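Local coordinates for protein omega transaminase (Pseudomonas sp., PDB 5LHA) that probably transfers amino groups between amines and keto compounds, using a pyridoxal phosphate cofactor held here in its aminated pyridoxamine form, at residues A[241-251]-A[281-289]. Residues are numbered along the deposited sequence; the frame is centred on the assembly and turned at random.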
# COMPACT_ATOMS: atom_id res chain seq x y z
N VAL A 241 21.25 -23.08 8.82
CA VAL A 241 21.17 -23.35 10.26
C VAL A 241 21.74 -22.12 10.98
O VAL A 241 22.94 -21.84 10.84
CB VAL A 241 21.96 -24.62 10.63
CG1 VAL A 241 21.74 -24.97 12.10
CG2 VAL A 241 21.57 -25.78 9.73
N PRO A 242 20.92 -21.38 11.73
CA PRO A 242 21.44 -20.21 12.43
C PRO A 242 22.37 -20.64 13.55
O PRO A 242 22.31 -21.79 14.00
CB PRO A 242 20.17 -19.54 12.98
CG PRO A 242 19.22 -20.65 13.14
CD PRO A 242 19.49 -21.58 11.99
N PRO A 243 23.26 -19.76 13.99
CA PRO A 243 24.04 -20.04 15.20
C PRO A 243 23.14 -20.24 16.42
O PRO A 243 21.99 -19.81 16.47
CB PRO A 243 24.92 -18.79 15.35
CG PRO A 243 24.99 -18.22 13.97
CD PRO A 243 23.66 -18.49 13.35
N ALA A 244 23.70 -20.94 17.41
CA ALA A 244 22.89 -21.42 18.53
C ALA A 244 22.35 -20.28 19.38
O ALA A 244 21.29 -20.43 20.00
CB ALA A 244 23.72 -22.36 19.39
N ASP A 245 23.06 -19.17 19.47
CA ASP A 245 22.60 -18.04 20.27
C ASP A 245 21.70 -17.08 19.50
O ASP A 245 21.22 -16.10 20.09
CB ASP A 245 23.81 -17.29 20.85
CG ASP A 245 24.84 -16.96 19.80
OD1 ASP A 245 24.83 -17.58 18.72
OD2 ASP A 245 25.68 -16.06 20.06
N TYR A 246 21.46 -17.31 18.21
CA TYR A 246 20.66 -16.36 17.43
C TYR A 246 19.20 -16.33 17.89
O TYR A 246 18.65 -15.25 18.14
CB TYR A 246 20.75 -16.67 15.94
CG TYR A 246 19.89 -15.74 15.11
CD1 TYR A 246 20.23 -14.40 14.96
CD2 TYR A 246 18.74 -16.20 14.47
CE1 TYR A 246 19.45 -13.55 14.20
CE2 TYR A 246 17.96 -15.35 13.71
CZ TYR A 246 18.32 -14.03 13.58
OH TYR A 246 17.55 -13.18 12.82
N TRP A 247 18.54 -17.49 17.93
CA TRP A 247 17.12 -17.50 18.28
C TRP A 247 16.87 -17.05 19.72
O TRP A 247 15.89 -16.33 19.97
CB TRP A 247 16.50 -18.88 18.02
CG TRP A 247 15.93 -18.98 16.63
CD1 TRP A 247 16.62 -19.20 15.47
CD2 TRP A 247 14.56 -18.79 16.25
NE1 TRP A 247 15.76 -19.19 14.40
CE2 TRP A 247 14.49 -18.94 14.85
CE3 TRP A 247 13.38 -18.53 16.96
CZ2 TRP A 247 13.29 -18.83 14.14
CZ3 TRP A 247 12.20 -18.42 16.26
CH2 TRP A 247 12.16 -18.57 14.86
N PRO A 248 17.71 -17.44 20.70
CA PRO A 248 17.55 -16.84 22.04
C PRO A 248 17.66 -15.32 22.06
O PRO A 248 16.92 -14.66 22.79
CB PRO A 248 18.66 -17.52 22.85
CG PRO A 248 18.82 -18.85 22.19
CD PRO A 248 18.63 -18.59 20.73
N ARG A 249 18.59 -14.74 21.29
CA ARG A 249 18.69 -13.29 21.25
C ARG A 249 17.62 -12.67 20.37
O ARG A 249 17.37 -11.46 20.47
CB ARG A 249 20.07 -12.87 20.77
CG ARG A 249 21.20 -13.29 21.70
CD ARG A 249 22.51 -12.67 21.29
NE ARG A 249 22.42 -11.21 21.25
CZ ARG A 249 23.46 -10.39 21.09
NH1 ARG A 249 24.69 -10.88 20.95
NH2 ARG A 249 23.26 -9.08 21.06
N LEU A 250 16.99 -13.47 19.50
CA LEU A 250 15.78 -13.03 18.81
C LEU A 250 14.64 -12.85 19.80
O LEU A 250 14.00 -11.79 19.84
CB LEU A 250 15.40 -14.06 17.75
CG LEU A 250 14.71 -13.58 16.48
CD1 LEU A 250 15.54 -12.50 15.83
CD2 LEU A 250 14.52 -14.76 15.55
N ARG A 251 14.38 -13.88 20.61
CA ARG A 251 13.36 -13.83 21.66
C ARG A 251 13.56 -12.62 22.57
O ARG A 251 12.59 -11.94 22.93
CB ARG A 251 13.41 -15.13 22.47
CG ARG A 251 12.42 -15.27 23.63
CD ARG A 251 10.98 -15.47 23.19
NE ARG A 251 10.27 -14.21 22.97
CZ ARG A 251 9.01 -14.14 22.56
NH1 ARG A 251 8.33 -15.25 22.31
NH2 ARG A 251 8.43 -12.97 22.38
N GLY A 281 14.18 -26.54 20.16
CA GLY A 281 15.53 -27.07 20.07
C GLY A 281 16.59 -26.02 20.33
O GLY A 281 17.70 -26.35 20.76
N TRP A 282 16.27 -24.76 20.07
CA TRP A 282 17.11 -23.61 20.41
C TRP A 282 16.83 -23.06 21.80
O TRP A 282 17.42 -22.04 22.17
CB TRP A 282 16.91 -22.50 19.37
CG TRP A 282 17.29 -22.89 17.97
CD1 TRP A 282 16.51 -22.81 16.86
CD2 TRP A 282 18.57 -23.38 17.53
NE1 TRP A 282 17.20 -23.25 15.75
CE2 TRP A 282 18.47 -23.60 16.14
CE3 TRP A 282 19.78 -23.66 18.17
CZ2 TRP A 282 19.54 -24.08 15.38
CZ3 TRP A 282 20.84 -24.14 17.42
CH2 TRP A 282 20.71 -24.34 16.04
N GLY A 283 15.92 -23.68 22.55
CA GLY A 283 15.59 -23.23 23.89
C GLY A 283 14.70 -22.02 23.96
O GLY A 283 14.77 -21.26 24.92
N VAL A 284 13.80 -21.86 22.99
CA VAL A 284 13.02 -20.64 22.82
C VAL A 284 11.54 -20.97 22.71
O VAL A 284 11.16 -21.95 22.05
CB VAL A 284 13.50 -19.85 21.59
CG1 VAL A 284 12.46 -18.84 21.14
CG2 VAL A 284 14.81 -19.15 21.90
N ALA A 285 10.71 -20.19 23.40
CA ALA A 285 9.27 -20.25 23.28
C ALA A 285 8.79 -19.07 22.44
O ALA A 285 8.82 -17.93 22.92
CB ALA A 285 8.60 -20.22 24.65
N PRO A 286 8.37 -19.28 21.20
CA PRO A 286 7.79 -18.19 20.41
C PRO A 286 6.35 -17.92 20.85
O PRO A 286 5.78 -18.63 21.66
CB PRO A 286 7.85 -18.72 18.98
CG PRO A 286 7.77 -20.21 19.15
CD PRO A 286 8.48 -20.53 20.43
N ASP A 287 5.79 -16.84 20.31
CA ASP A 287 4.41 -16.50 20.62
C ASP A 287 3.42 -17.30 19.78
O ASP A 287 2.32 -17.61 20.26
CB ASP A 287 4.16 -15.00 20.43
CG ASP A 287 4.97 -14.14 21.39
OD1 ASP A 287 4.56 -14.02 22.57
OD2 ASP A 287 6.00 -13.57 20.98
N ILE A 288 3.78 -17.64 18.54
CA ILE A 288 2.90 -18.33 17.59
C ILE A 288 3.69 -19.44 16.90
O ILE A 288 4.87 -19.27 16.58
CB ILE A 288 2.32 -17.35 16.54
CG1 ILE A 288 1.51 -16.25 17.22
CG2 ILE A 288 1.47 -18.10 15.51
CD1 ILE A 288 1.06 -15.16 16.29
N LEU A 289 3.03 -20.58 16.68
CA LEU A 289 3.57 -21.69 15.89
C LEU A 289 2.76 -21.88 14.62
O LEU A 289 1.53 -21.88 14.68
CB LEU A 289 3.55 -23.01 16.68
CG LEU A 289 4.37 -23.06 17.96
CD1 LEU A 289 4.17 -24.41 18.63
CD2 LEU A 289 5.84 -22.79 17.65
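R251 reaches from helix 246-256 to the loop that leads into strand 288-291, part of the main sheet of the PLP fold type I domain. Its CB lies 4.1 Å from V284 CG1. CG starts out anti to the backbone N (chi1 180°), and bends at chi2 and chi3 then bring CD and the guanidinium to A285 O. CD passes that oxygen at 3.3 Å. At the tip, NH1 donates to A285 O at 2.8 Å, on a lone pair in the carbonyl plane. NH2 forms a salt bridge with D287 OD2 at 2.9 Å, on the syn side but tilted somewhat out of the carboxylate plane. NH1 adds a weak bond to the same oxygen. Both acceptors lie at the guanidinium edge, and the guanidinium and carboxylate planes stand 85° apart. D287 OD2 also accepts from the backbone N of L261, and R251 NH2 has a second salt bridge to D255. With an alanine here, A285 O would probably lose this donor and the D287 carboxylate one positive neighbour.

At the other end, the five-membered rings of W282 and W247 are nearly parallel, 10° apart, but slid so that they barely overlap. V241 CG1 meets the W282 edge, and A244 CB is 3.9 Å from its CZ3. V284 CG2 packs on P248. The contact is thus apolar round W282 and V284, while carbonyl and carboxylate together probably fix the guanidinium's rotation.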